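Local coordinates for protein lactaldehyde dehydrogenase (Escherichia coli, PDB 2IMP) that catalyses the irreversible NAD-dependent oxidation of L-lactaldehyde to L-lactate and also acts efficiently on glycolaldehyde and L-glyceraldehyde, at residues Asp113-Trp118 and His464-Tyr469; Glu125-Asp130 and Ile136-Arg141; Thr172-Pro177 and Gln214-Asn219; Asn203-Leu206 and Thr211-Gln214. One frame throughout, in Å; residues are numbered along the deposited sequence.

Interaction 1: Asp113-Trp118 and His464-Tyr469; sequences DYMAEW and HGLHEY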
# COMPACT_ATOMS: atom_id res chain seq x y z
N ASP A 113 -4.08 3.55 -22.47
CA ASP A 113 -3.64 2.18 -22.28
C ASP A 113 -3.07 1.98 -20.86
O ASP A 113 -3.38 0.99 -20.20
CB ASP A 113 -2.56 1.81 -23.30
CG ASP A 113 -3.12 1.51 -24.68
OD1 ASP A 113 -4.33 1.17 -24.78
OD2 ASP A 113 -2.36 1.59 -25.66
N TYR A 114 -2.24 2.92 -20.43
CA TYR A 114 -1.67 2.87 -19.09
C TYR A 114 -2.77 2.80 -18.01
O TYR A 114 -2.73 1.95 -17.12
CB TYR A 114 -0.78 4.10 -18.84
CG TYR A 114 -0.45 4.33 -17.38
CD1 TYR A 114 0.49 3.55 -16.70
CD2 TYR A 114 -1.15 5.29 -16.64
CE1 TYR A 114 0.72 3.72 -15.33
CE2 TYR A 114 -0.93 5.46 -15.28
CZ TYR A 114 -0.01 4.68 -14.63
OH TYR A 114 0.16 4.84 -13.28
N MET A 115 -3.76 3.69 -18.12
CA MET A 115 -4.87 3.69 -17.17
C MET A 115 -5.69 2.38 -17.20
O MET A 115 -6.10 1.88 -16.15
CB MET A 115 -5.79 4.88 -17.44
CG MET A 115 -5.26 6.20 -16.88
SD MET A 115 -5.19 6.20 -15.06
CE MET A 115 -4.09 7.56 -14.76
N ALA A 116 -5.92 1.84 -18.40
CA ALA A 116 -6.67 0.59 -18.52
C ALA A 116 -6.00 -0.56 -17.73
O ALA A 116 -6.67 -1.50 -17.29
CB ALA A 116 -6.80 0.20 -20.00
N GLU A 117 -4.69 -0.45 -17.55
CA GLU A 117 -3.92 -1.45 -16.82
C GLU A 117 -4.23 -1.50 -15.31
O GLU A 117 -3.81 -2.43 -14.62
CB GLU A 117 -2.41 -1.20 -17.03
CG GLU A 117 -2.02 -1.14 -18.50
CD GLU A 117 -0.55 -0.82 -18.71
OE1 GLU A 117 0.05 -0.13 -17.86
OE2 GLU A 117 -0.00 -1.24 -19.74
N TRP A 118 -4.95 -0.49 -14.81
CA TRP A 118 -5.33 -0.47 -13.40
C TRP A 118 -6.49 -1.42 -13.06
O TRP A 118 -6.74 -1.71 -11.90
CB TRP A 118 -5.71 0.96 -12.96
CG TRP A 118 -4.53 1.83 -12.65
CD1 TRP A 118 -4.17 2.99 -13.28
CD2 TRP A 118 -3.53 1.60 -11.64
NE1 TRP A 118 -3.01 3.49 -12.74
CE2 TRP A 118 -2.59 2.66 -11.73
CE3 TRP A 118 -3.33 0.61 -10.67
CZ2 TRP A 118 -1.47 2.75 -10.89
CZ3 TRP A 118 -2.21 0.70 -9.83
CH2 TRP A 118 -1.30 1.76 -9.95
N HIS A 464 -2.75 7.63 -7.62
CA HIS A 464 -3.52 8.63 -6.90
C HIS A 464 -4.55 9.34 -7.78
O HIS A 464 -5.63 9.70 -7.32
CB HIS A 464 -2.57 9.63 -6.24
CG HIS A 464 -1.60 8.98 -5.31
ND1 HIS A 464 -1.99 8.33 -4.16
CD2 HIS A 464 -0.26 8.82 -5.39
CE1 HIS A 464 -0.94 7.79 -3.58
NE2 HIS A 464 0.13 8.08 -4.30
N GLY A 465 -4.21 9.52 -9.06
CA GLY A 465 -5.15 10.14 -9.98
C GLY A 465 -6.30 9.18 -10.19
O GLY A 465 -7.46 9.58 -10.26
N LEU A 466 -5.99 7.89 -10.28
CA LEU A 466 -7.03 6.88 -10.45
C LEU A 466 -7.99 6.83 -9.25
O LEU A 466 -9.20 6.70 -9.41
CB LEU A 466 -6.44 5.49 -10.64
CG LEU A 466 -7.52 4.42 -10.84
CD1 LEU A 466 -7.83 4.31 -12.33
CD2 LEU A 466 -7.07 3.07 -10.29
N HIS A 467 -7.41 6.94 -8.06
CA HIS A 467 -8.19 6.90 -6.83
C HIS A 467 -9.16 8.08 -6.66
O HIS A 467 -10.12 7.97 -5.90
CB HIS A 467 -7.25 6.79 -5.61
CG HIS A 467 -6.61 5.44 -5.48
ND1 HIS A 467 -5.61 5.18 -4.57
CD2 HIS A 467 -6.84 4.28 -6.13
CE1 HIS A 467 -5.25 3.91 -4.66
NE2 HIS A 467 -5.98 3.34 -5.61
N GLU A 468 -8.90 9.19 -7.35
CA GLU A 468 -9.82 10.32 -7.27
C GLU A 468 -11.23 9.91 -7.77
O GLU A 468 -12.23 10.52 -7.41
CB GLU A 468 -9.33 11.51 -8.12
CG GLU A 468 -8.11 12.26 -7.60
CD GLU A 468 -8.28 12.79 -6.18
OE1 GLU A 468 -9.43 13.08 -5.77
OE2 GLU A 468 -7.25 12.93 -5.48
N TYR A 469 -11.27 8.87 -8.60
CA TYR A 469 -12.53 8.37 -9.15
C TYR A 469 -13.15 7.20 -8.39
O TYR A 469 -14.06 6.52 -8.88
CB TYR A 469 -12.34 8.01 -10.63
CG TYR A 469 -12.24 9.25 -11.49
CD1 TYR A 469 -11.02 9.88 -11.69
CD2 TYR A 469 -13.38 9.82 -12.05
CE1 TYR A 469 -10.93 11.08 -12.42
CE2 TYR A 469 -13.31 11.01 -12.79
CZ TYR A 469 -12.08 11.63 -12.96
OH TYR A 469 -12.01 12.83 -13.66
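Leu466 and Trp118 form the close half of this contact. The methyl CD2 of Leu466 lies 3.7 Å from CB of Trp118 and equally near CG of the ring, while its sister methyl CD1 comes to 4.0 Å from CD1 of the indole. CB of Leu466 lies over one face of the indole, and the methyls meet CB and the five-membered ring. The chi1 of -179° in Leu466 swings CG away from its own backbone N, and both methyls are carried across to the tryptophan. The other half is looser: SD of Met115 stands 4.2 Å from CD1 of Leu466, an approach without any polar component. All three touching residues are buried, so even this looser side is closed to solvent. With 158 Å² buried in total, the interface is small and apolar. Were Trp118 an alanine, the Leu466 methyls would probably face a gap and Arg121 of the second subunit would lose its cation-pi partner. Around this core, Met115 rests on Ala164 of helix 155-168, Leu466 touches Tyr122 and Thr169, and Ala116 packs on helix 65-81, so that the ends of helices 98-116 and 462-467 meet beside helix 155-168.

Interaction 2: Glu125-Asp130 and Ile136-Arg141; sequences EIIQSD and ILLFKR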
# COMPACT_ATOMS: atom_id res chain seq x y z
N GLU A 125 -9.41 -2.90 1.02
CA GLU A 125 -8.60 -3.39 2.12
C GLU A 125 -9.37 -4.18 3.18
O GLU A 125 -10.57 -4.02 3.34
CB GLU A 125 -7.90 -2.21 2.81
CG GLU A 125 -7.24 -1.23 1.85
CD GLU A 125 -7.15 0.18 2.41
OE1 GLU A 125 -8.14 0.66 3.00
OE2 GLU A 125 -6.09 0.81 2.23
N ILE A 126 -8.65 -5.05 3.88
CA ILE A 126 -9.21 -5.82 4.97
C ILE A 126 -8.52 -5.37 6.28
O ILE A 126 -7.32 -5.55 6.47
CB ILE A 126 -9.04 -7.33 4.75
CG1 ILE A 126 -9.72 -7.73 3.43
CG2 ILE A 126 -9.70 -8.10 5.89
CD1 ILE A 126 -9.65 -9.20 3.12
N ILE A 127 -9.31 -4.74 7.15
CA ILE A 127 -8.81 -4.17 8.39
C ILE A 127 -9.13 -4.95 9.66
O ILE A 127 -10.26 -5.37 9.88
CB ILE A 127 -9.37 -2.74 8.55
CG1 ILE A 127 -9.05 -1.92 7.30
CG2 ILE A 127 -8.79 -2.08 9.79
CD1 ILE A 127 -9.88 -0.65 7.17
N GLN A 128 -8.10 -5.13 10.49
CA GLN A 128 -8.28 -5.82 11.76
C GLN A 128 -9.28 -5.09 12.67
O GLN A 128 -9.20 -3.87 12.83
CB GLN A 128 -6.95 -5.95 12.51
CG GLN A 128 -5.92 -6.85 11.85
CD GLN A 128 -6.41 -8.28 11.70
OE1 GLN A 128 -6.76 -8.94 12.68
NE2 GLN A 128 -6.43 -8.76 10.47
N SER A 129 -10.21 -5.83 13.24
CA SER A 129 -11.19 -5.24 14.14
C SER A 129 -10.89 -5.51 15.62
O SER A 129 -10.19 -6.46 15.94
CB SER A 129 -12.58 -5.80 13.81
OG SER A 129 -13.51 -5.47 14.82
N ASP A 130 -11.40 -4.65 16.51
CA ASP A 130 -11.22 -4.87 17.94
C ASP A 130 -12.25 -5.89 18.48
O ASP A 130 -12.12 -6.43 19.58
CB ASP A 130 -11.40 -3.56 18.73
CG ASP A 130 -10.27 -2.58 18.51
OD1 ASP A 130 -9.35 -2.87 17.72
OD2 ASP A 130 -10.30 -1.50 19.14
N ILE A 136 -13.67 -6.27 9.04
CA ILE A 136 -13.89 -4.95 8.50
C ILE A 136 -13.40 -4.89 7.05
O ILE A 136 -12.19 -4.87 6.79
CB ILE A 136 -13.16 -3.88 9.32
CG1 ILE A 136 -13.66 -3.89 10.77
CG2 ILE A 136 -13.39 -2.51 8.71
CD1 ILE A 136 -12.88 -2.97 11.69
N LEU A 137 -14.34 -4.91 6.12
CA LEU A 137 -14.03 -4.89 4.70
C LEU A 137 -14.21 -3.52 4.05
O LEU A 137 -15.31 -2.98 4.03
CB LEU A 137 -14.91 -5.91 3.96
CG LEU A 137 -14.93 -7.33 4.53
CD1 LEU A 137 -15.92 -8.18 3.74
CD2 LEU A 137 -13.54 -7.93 4.48
N LEU A 138 -13.12 -2.99 3.52
CA LEU A 138 -13.16 -1.71 2.85
C LEU A 138 -13.09 -1.85 1.31
O LEU A 138 -12.03 -2.11 0.74
CB LEU A 138 -12.03 -0.80 3.37
CG LEU A 138 -11.96 0.63 2.83
CD1 LEU A 138 -11.33 1.55 3.87
CD2 LEU A 138 -11.17 0.65 1.52
N PHE A 139 -14.24 -1.72 0.67
CA PHE A 139 -14.32 -1.82 -0.77
C PHE A 139 -14.16 -0.48 -1.49
O PHE A 139 -14.53 0.57 -0.97
CB PHE A 139 -15.67 -2.40 -1.22
CG PHE A 139 -15.97 -3.77 -0.70
CD1 PHE A 139 -16.50 -3.95 0.57
CD2 PHE A 139 -15.77 -4.89 -1.51
CE1 PHE A 139 -16.86 -5.21 1.03
CE2 PHE A 139 -16.13 -6.16 -1.06
CZ PHE A 139 -16.67 -6.32 0.21
N LYS A 140 -13.60 -0.54 -2.70
CA LYS A 140 -13.45 0.64 -3.53
C LYS A 140 -14.57 0.67 -4.59
O LYS A 140 -14.60 -0.18 -5.48
CB LYS A 140 -12.08 0.64 -4.22
CG LYS A 140 -10.91 0.82 -3.27
CD LYS A 140 -10.97 2.17 -2.58
CE LYS A 140 -9.75 2.41 -1.72
NZ LYS A 140 -8.50 2.29 -2.51
N ARG A 141 -15.48 1.62 -4.48
CA ARG A 141 -16.59 1.72 -5.42
C ARG A 141 -16.52 2.95 -6.32
O ARG A 141 -15.83 3.91 -6.00
CB ARG A 141 -17.93 1.78 -4.67
CG ARG A 141 -18.13 0.74 -3.58
CD ARG A 141 -18.19 -0.67 -4.13
NE ARG A 141 -18.72 -1.60 -3.14
CZ ARG A 141 -18.68 -2.93 -3.26
NH1 ARG A 141 -18.13 -3.49 -4.33
NH2 ARG A 141 -19.20 -3.70 -2.31
O HOH W 1 -11.03 -8.30 9.76
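Three backbone hydrogen bonds join Glu125-Ile127 to Ile136-Leu138. Glu125 and Leu138 form a hydrogen-bonded antiparallel pair, Glu125 N giving to Leu138 O at 2.8 Å and Leu138 N to Glu125 O with an N-H...O angle of 164°. Ile127 N then reaches Ile136 O at 2.9 Å. The return bond of that second pair is replaced by water: it donates to Ile127 O at 3.0 Å and takes only a weak bond from Ile136 N. Ile126 and Leu137, the non-hydrogen-bonded pair between them, put their side chains on the other face, where CG1 of Ile126 lies 4.0 Å from CD2 of Leu137. Strands 123-127 and 134-149 thus make a beta hairpin, part of the oligomerisation element of aldehyde dehydrogenases; Glu125 and Ile126 pair further with a strand of the fourth subunit, and the sheet runs on across the interface. The carboxylate of Glu125 is satisfied by the third subunit, OE2 by a salt bridge to Lys463 and OE1 by His464, although OE1 also sits 3.4 Å from CD2 of Leu138. Ser129 turns OG to Glu134 and to the backbone N of Arg131, leaving its CB 3.5 Å from CD1 of Ile136. With chi1 at -60°, Ile136 directs CG1 and CD1 to that serine while CG2 faces CB of Ile127; an alanine here would probably open a gap beside Ser129 and Ile127. Lys140 NZ is bonded to Glu123 O.

Interaction 3: Thr172-Pro177 and Gln214-Asn219; sequences TIVIKP and QELAGN. With NAI (1,4-dihydronicotinamide adenine dinucleotide), chain D.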
# COMPACT_ATOMS: atom_id res chain seq x y z
N THR A 172 -19.44 6.80 -15.14
CA THR A 172 -19.78 7.24 -16.48
C THR A 172 -19.41 8.72 -16.56
O THR A 172 -19.21 9.35 -15.51
CB THR A 172 -21.28 7.03 -16.83
OG1 THR A 172 -22.11 7.65 -15.85
CG2 THR A 172 -21.59 5.55 -16.91
N ILE A 173 -19.29 9.29 -17.75
CA ILE A 173 -18.88 10.67 -17.79
C ILE A 173 -19.50 11.53 -18.90
O ILE A 173 -19.90 11.04 -19.96
CB ILE A 173 -17.32 10.74 -17.92
CG1 ILE A 173 -16.80 12.14 -17.56
CG2 ILE A 173 -16.90 10.38 -19.34
CD1 ILE A 173 -15.27 12.25 -17.61
N VAL A 174 -19.59 12.82 -18.60
CA VAL A 174 -20.06 13.83 -19.52
C VAL A 174 -18.98 14.89 -19.65
O VAL A 174 -18.63 15.56 -18.67
CB VAL A 174 -21.35 14.54 -19.04
CG1 VAL A 174 -21.72 15.63 -20.05
CG2 VAL A 174 -22.49 13.54 -18.90
N ILE A 175 -18.43 15.03 -20.84
CA ILE A 175 -17.37 15.99 -21.07
C ILE A 175 -17.75 17.22 -21.92
O ILE A 175 -18.51 17.12 -22.88
CB ILE A 175 -16.16 15.29 -21.73
CG1 ILE A 175 -15.43 14.43 -20.69
CG2 ILE A 175 -15.24 16.32 -22.37
CD1 ILE A 175 -14.30 13.64 -21.25
N LYS A 176 -17.23 18.37 -21.51
CA LYS A 176 -17.41 19.60 -22.27
C LYS A 176 -16.04 20.19 -22.61
O LYS A 176 -15.31 20.63 -21.72
CB LYS A 176 -18.20 20.66 -21.51
CG LYS A 176 -18.50 21.88 -22.41
CD LYS A 176 -18.97 23.11 -21.64
CE LYS A 176 -17.80 23.92 -21.12
NZ LYS A 176 -16.99 24.52 -22.24
N PRO A 177 -15.67 20.18 -23.89
CA PRO A 177 -14.37 20.74 -24.24
C PRO A 177 -14.46 22.28 -24.21
O PRO A 177 -15.56 22.83 -24.08
CB PRO A 177 -14.16 20.22 -25.65
CG PRO A 177 -15.56 20.30 -26.23
CD PRO A 177 -16.42 19.76 -25.09
N GLN A 214 -21.48 25.29 -16.12
CA GLN A 214 -22.14 25.43 -14.82
C GLN A 214 -23.13 24.29 -14.51
O GLN A 214 -23.24 23.86 -13.36
CB GLN A 214 -22.84 26.78 -14.73
CG GLN A 214 -21.90 27.92 -14.35
CD GLN A 214 -21.42 27.81 -12.90
OE1 GLN A 214 -22.22 27.90 -11.97
NE2 GLN A 214 -20.12 27.62 -12.72
N GLU A 215 -23.83 23.81 -15.54
CA GLU A 215 -24.76 22.71 -15.33
C GLU A 215 -24.00 21.39 -14.98
O GLU A 215 -24.47 20.57 -14.19
CB GLU A 215 -25.64 22.52 -16.57
CG GLU A 215 -26.72 21.44 -16.48
CD GLU A 215 -27.66 21.60 -15.28
OE1 GLU A 215 -27.89 22.74 -14.83
OE2 GLU A 215 -28.18 20.57 -14.80
N LEU A 216 -22.82 21.23 -15.57
CA LEU A 216 -22.01 20.05 -15.29
C LEU A 216 -21.44 20.09 -13.85
O LEU A 216 -21.08 19.05 -13.28
CB LEU A 216 -20.87 19.93 -16.31
CG LEU A 216 -21.30 19.69 -17.76
CD1 LEU A 216 -20.07 19.60 -18.65
CD2 LEU A 216 -22.13 18.42 -17.88
N ALA A 217 -21.38 21.29 -13.28
CA ALA A 217 -20.90 21.46 -11.92
C ALA A 217 -22.03 21.49 -10.86
O ALA A 217 -21.85 21.01 -9.74
CB ALA A 217 -20.07 22.75 -11.82
N GLY A 218 -23.18 22.03 -11.26
CA GLY A 218 -24.30 22.16 -10.34
C GLY A 218 -25.40 21.12 -10.36
O GLY A 218 -26.26 21.13 -9.48
N ASN A 219 -25.40 20.22 -11.34
CA ASN A 219 -26.44 19.20 -11.37
C ASN A 219 -26.30 18.18 -10.20
O ASN A 219 -25.23 17.59 -10.01
CB ASN A 219 -26.41 18.47 -12.71
CG ASN A 219 -27.60 17.55 -12.90
OD1 ASN A 219 -27.76 16.58 -12.17
ND2 ASN A 219 -28.44 17.86 -13.89
PA NAI D . -10.88 28.69 -18.56
O1A NAI D . -11.17 28.46 -17.14
O2A NAI D . -11.27 30.10 -19.03
O5B NAI D . -11.64 27.59 -19.44
C5B NAI D . -11.50 26.19 -19.24
C4B NAI D . -12.85 25.47 -19.25
O4B NAI D . -13.70 25.92 -18.19
C3B NAI D . -13.67 25.68 -20.53
O3B NAI D . -14.25 24.45 -20.95
C2B NAI D . -14.68 26.74 -20.13
O2B NAI D . -15.84 26.82 -20.91
C1B NAI D . -14.95 26.38 -18.69
N9A NAI D . -15.46 27.52 -17.87
C8A NAI D . -15.11 28.87 -17.87
N7A NAI D . -15.87 29.51 -16.93
C5A NAI D . -16.69 28.61 -16.34
C6A NAI D . -17.66 28.72 -15.33
N6A NAI D . -17.93 29.89 -14.76
N1A NAI D . -18.36 27.57 -14.92
C2A NAI D . -18.09 26.33 -15.51
N3A NAI D . -17.12 26.23 -16.52
C4A NAI D . -16.43 27.35 -16.92
O3 NAI D . -9.31 28.42 -18.72
PN NAI D . -8.46 28.30 -20.09
O1N NAI D . -9.09 27.33 -21.01
O2N NAI D . -7.04 28.04 -19.69
O5D NAI D . -8.56 29.82 -20.63
C5D NAI D . -9.38 30.26 -21.69
C4D NAI D . -9.19 31.75 -21.81
O4D NAI D . -10.18 32.28 -22.68
C3D NAI D . -9.18 32.73 -20.61
O3D NAI D . -7.87 33.17 -20.35
C2D NAI D . -10.10 33.86 -21.01
O2D NAI D . -9.60 35.13 -20.63
C1D NAI D . -10.23 33.68 -22.50
N1N NAI D . -11.50 34.30 -23.00
C2N NAI D . -12.67 33.53 -22.95
C3N NAI D . -13.89 34.07 -23.42
C7N NAI D . -15.16 33.25 -23.37
O7N NAI D . -16.34 33.82 -23.84
N7N NAI D . -15.21 32.00 -22.90
C4N NAI D . -13.90 35.41 -23.94
C5N NAI D . -12.70 36.18 -23.98
C6N NAI D . -11.50 35.60 -23.51
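Within the Rossmann-type NAD-binding domain, Leu216 of helix 209-218 packs its forked end on strand 172-176. Its CD2 methyl lies 3.6 Å from CG1 of Val174 and its CD1 methyl 3.6 Å from CB of Lys176, two residues whose CB atoms project from the same side of the strand. Only the root of the lysine is used: bends at chi3 (85°) and chi4 carry its amino group off to the cofactor. There NZ gives hydrogen bonds to both hydroxyls of the adenosine ribose, O2B at 2.9 Å and O3B at 3.0 Å. The same NZ also bonds to Pro177 O at 2.9 Å, tilted from the carbonyl plane, and to Gly207 O, so several oxygens fix its position. From the helix, Gln214 completes the adenosine site: its NE2 meets N1A of the adenine at 2.8 Å in an almost straight bond (176°), and Thr240 binds OE1, which helps to set the rotation of the amide. At the helix end, Asn219 ND2 reaches back 2.9 Å to OE2 of Glu215, an oxygen that also pairs with Arg47. The helix lies against a face of the parallel sheet, where Leu216 O accepts from Thr147 OG1 of strand 134-149; Val174 is covered further by Ala49 of helix 43-62, and strand 172-176 runs between strands 134-149 and 202-204.

Interaction 4: Asn203-Leu206 and Thr211-Gln214; sequences NLVL and TVGQ. With NAI (1,4-dihydronicotinamide adenine dinucleotide), chain D.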
# COMPACT_ATOMS: atom_id res chain seq x y z
N ASN A 203 -20.19 10.83 -22.85
CA ASN A 203 -21.02 11.84 -23.48
C ASN A 203 -20.26 13.15 -23.73
O ASN A 203 -19.43 13.57 -22.92
CB ASN A 203 -22.23 12.14 -22.58
CG ASN A 203 -22.99 10.89 -22.19
OD1 ASN A 203 -23.93 10.47 -22.88
ND2 ASN A 203 -22.60 10.28 -21.08
N LEU A 204 -20.53 13.79 -24.86
CA LEU A 204 -19.87 15.05 -25.17
C LEU A 204 -20.85 16.19 -25.38
O LEU A 204 -21.68 16.15 -26.30
CB LEU A 204 -18.99 14.91 -26.43
CG LEU A 204 -18.14 16.14 -26.78
CD1 LEU A 204 -16.89 16.16 -25.92
CD2 LEU A 204 -17.74 16.11 -28.25
N VAL A 205 -20.81 17.19 -24.51
CA VAL A 205 -21.69 18.35 -24.68
C VAL A 205 -20.89 19.60 -25.08
O VAL A 205 -19.74 19.76 -24.68
CB VAL A 205 -22.53 18.62 -23.41
CG1 VAL A 205 -23.51 17.46 -23.20
CG2 VAL A 205 -21.63 18.78 -22.19
N LEU A 206 -21.49 20.45 -25.90
CA LEU A 206 -20.79 21.63 -26.39
C LEU A 206 -21.39 22.99 -26.00
O LEU A 206 -22.61 23.17 -26.05
CB LEU A 206 -20.68 21.54 -27.92
CG LEU A 206 -20.06 20.24 -28.43
CD1 LEU A 206 -20.34 20.07 -29.92
CD2 LEU A 206 -18.56 20.24 -28.15
N THR A 211 -22.82 28.60 -19.14
CA THR A 211 -24.03 27.82 -19.38
C THR A 211 -23.85 26.30 -19.15
O THR A 211 -24.18 25.77 -18.08
CB THR A 211 -24.52 28.04 -20.83
OG1 THR A 211 -23.44 27.79 -21.73
CG2 THR A 211 -25.02 29.47 -21.02
N VAL A 212 -23.34 25.61 -20.16
CA VAL A 212 -23.12 24.18 -20.07
C VAL A 212 -22.17 23.78 -18.92
O VAL A 212 -22.46 22.86 -18.16
CB VAL A 212 -22.56 23.63 -21.40
CG1 VAL A 212 -22.39 22.11 -21.31
CG2 VAL A 212 -23.50 24.00 -22.55
N GLY A 213 -21.05 24.49 -18.81
CA GLY A 213 -20.09 24.19 -17.76
C GLY A 213 -20.71 24.24 -16.38
O GLY A 213 -20.49 23.35 -15.55
N GLN A 214 -21.48 25.29 -16.12
CA GLN A 214 -22.14 25.43 -14.82
C GLN A 214 -23.13 24.29 -14.51
O GLN A 214 -23.24 23.86 -13.36
CB GLN A 214 -22.84 26.78 -14.73
CG GLN A 214 -21.90 27.92 -14.35
CD GLN A 214 -21.42 27.81 -12.90
OE1 GLN A 214 -22.22 27.90 -11.97
NE2 GLN A 214 -20.12 27.62 -12.72
PA NAI D . -10.88 28.69 -18.56
O1A NAI D . -11.17 28.46 -17.14
O2A NAI D . -11.27 30.10 -19.03
O5B NAI D . -11.64 27.59 -19.44
C5B NAI D . -11.50 26.19 -19.24
C4B NAI D . -12.85 25.47 -19.25
O4B NAI D . -13.70 25.92 -18.19
C3B NAI D . -13.67 25.68 -20.53
O3B NAI D . -14.25 24.45 -20.95
C2B NAI D . -14.68 26.74 -20.13
O2B NAI D . -15.84 26.82 -20.91
C1B NAI D . -14.95 26.38 -18.69
N9A NAI D . -15.46 27.52 -17.87
C8A NAI D . -15.11 28.87 -17.87
N7A NAI D . -15.87 29.51 -16.93
C5A NAI D . -16.69 28.61 -16.34
C6A NAI D . -17.66 28.72 -15.33
N6A NAI D . -17.93 29.89 -14.76
N1A NAI D . -18.36 27.57 -14.92
C2A NAI D . -18.09 26.33 -15.51
N3A NAI D . -17.12 26.23 -16.52
C4A NAI D . -16.43 27.35 -16.92
O3 NAI D . -9.31 28.42 -18.72
PN NAI D . -8.46 28.30 -20.09
O1N NAI D . -9.09 27.33 -21.01
O2N NAI D . -7.04 28.04 -19.69
O5D NAI D . -8.56 29.82 -20.63
C5D NAI D . -9.38 30.26 -21.69
C4D NAI D . -9.19 31.75 -21.81
O4D NAI D . -10.18 32.28 -22.68
C3D NAI D . -9.18 32.73 -20.61
O3D NAI D . -7.87 33.17 -20.35
C2D NAI D . -10.10 33.86 -21.01
O2D NAI D . -9.60 35.13 -20.63
C1D NAI D . -10.23 33.68 -22.50
N1N NAI D . -11.50 34.30 -23.00
C2N NAI D . -12.67 33.53 -22.95
C3N NAI D . -13.89 34.07 -23.42
C7N NAI D . -15.16 33.25 -23.37
O7N NAI D . -16.34 33.82 -23.84
N7N NAI D . -15.21 32.00 -22.90
C4N NAI D . -13.90 35.41 -23.94
C5N NAI D . -12.70 36.18 -23.98
C6N NAI D . -11.50 35.60 -23.51
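Val205 and Val212 supply the apolar part of this contact: CG2 of Val205 comes to 3.5 Å from CG1 of Val212, and CB of Val205 follows at 4.1 Å from the same methyl. The touching branch of Val205 occupies the crowded position between its own backbone N and carbonyl carbon. A second, mixed contact uses the other branch of Val212, whose CG2 rests 3.7 Å from Leu206 O; the Leu206 side chain itself heads the opposite way, to Pro177 and Ile186. One valine therefore serves two successive residues with its two methyls, and the buried area is only 106 Å². The geometry is that of a beta-alpha unit in the nucleotide-binding fold: the chain leaves strand 202-204, turns through a short loop and enters helix 209-218, which has a wider pi-type turn at 211-213. Contacts to the cofactor form another group. The carbonyl carbon of Gly213 lies 3.5 Å from C2A of the adenine. A beta carbon on this residue would clash with N3A; having none, Gly213 lets the adenine lie against the helix backbone. Polar bonds of the strand run to its neighbours: Asn203 gives its ND2 to Ile173 O and Gly200 O and takes Asp12 N on OD1, whereas Val205 is joined through its backbone to Ile175.

In the fold
From the N terminus, Asp113-Trp118 is the first segment met; its partner His464-Tyr469 lies 346 residues on, and the long loop closed by interaction 1 contains the other three. Interaction 2 closes a short hairpin soon after that first segment, and ends before interaction 3 opens at Thr172. Interaction 4 opens inside the loop of interaction 3 and ends on the same helix 209-218, sharing Gln214. These two form one cluster at the cofactor, their centres 6 Å apart, with strands 172-176 and 202-204 side by side. Strand 134-149 links interaction 2's hairpin to that same sheet, while interaction 1 brings the C-terminal helix 462-467 back to helix 98-116.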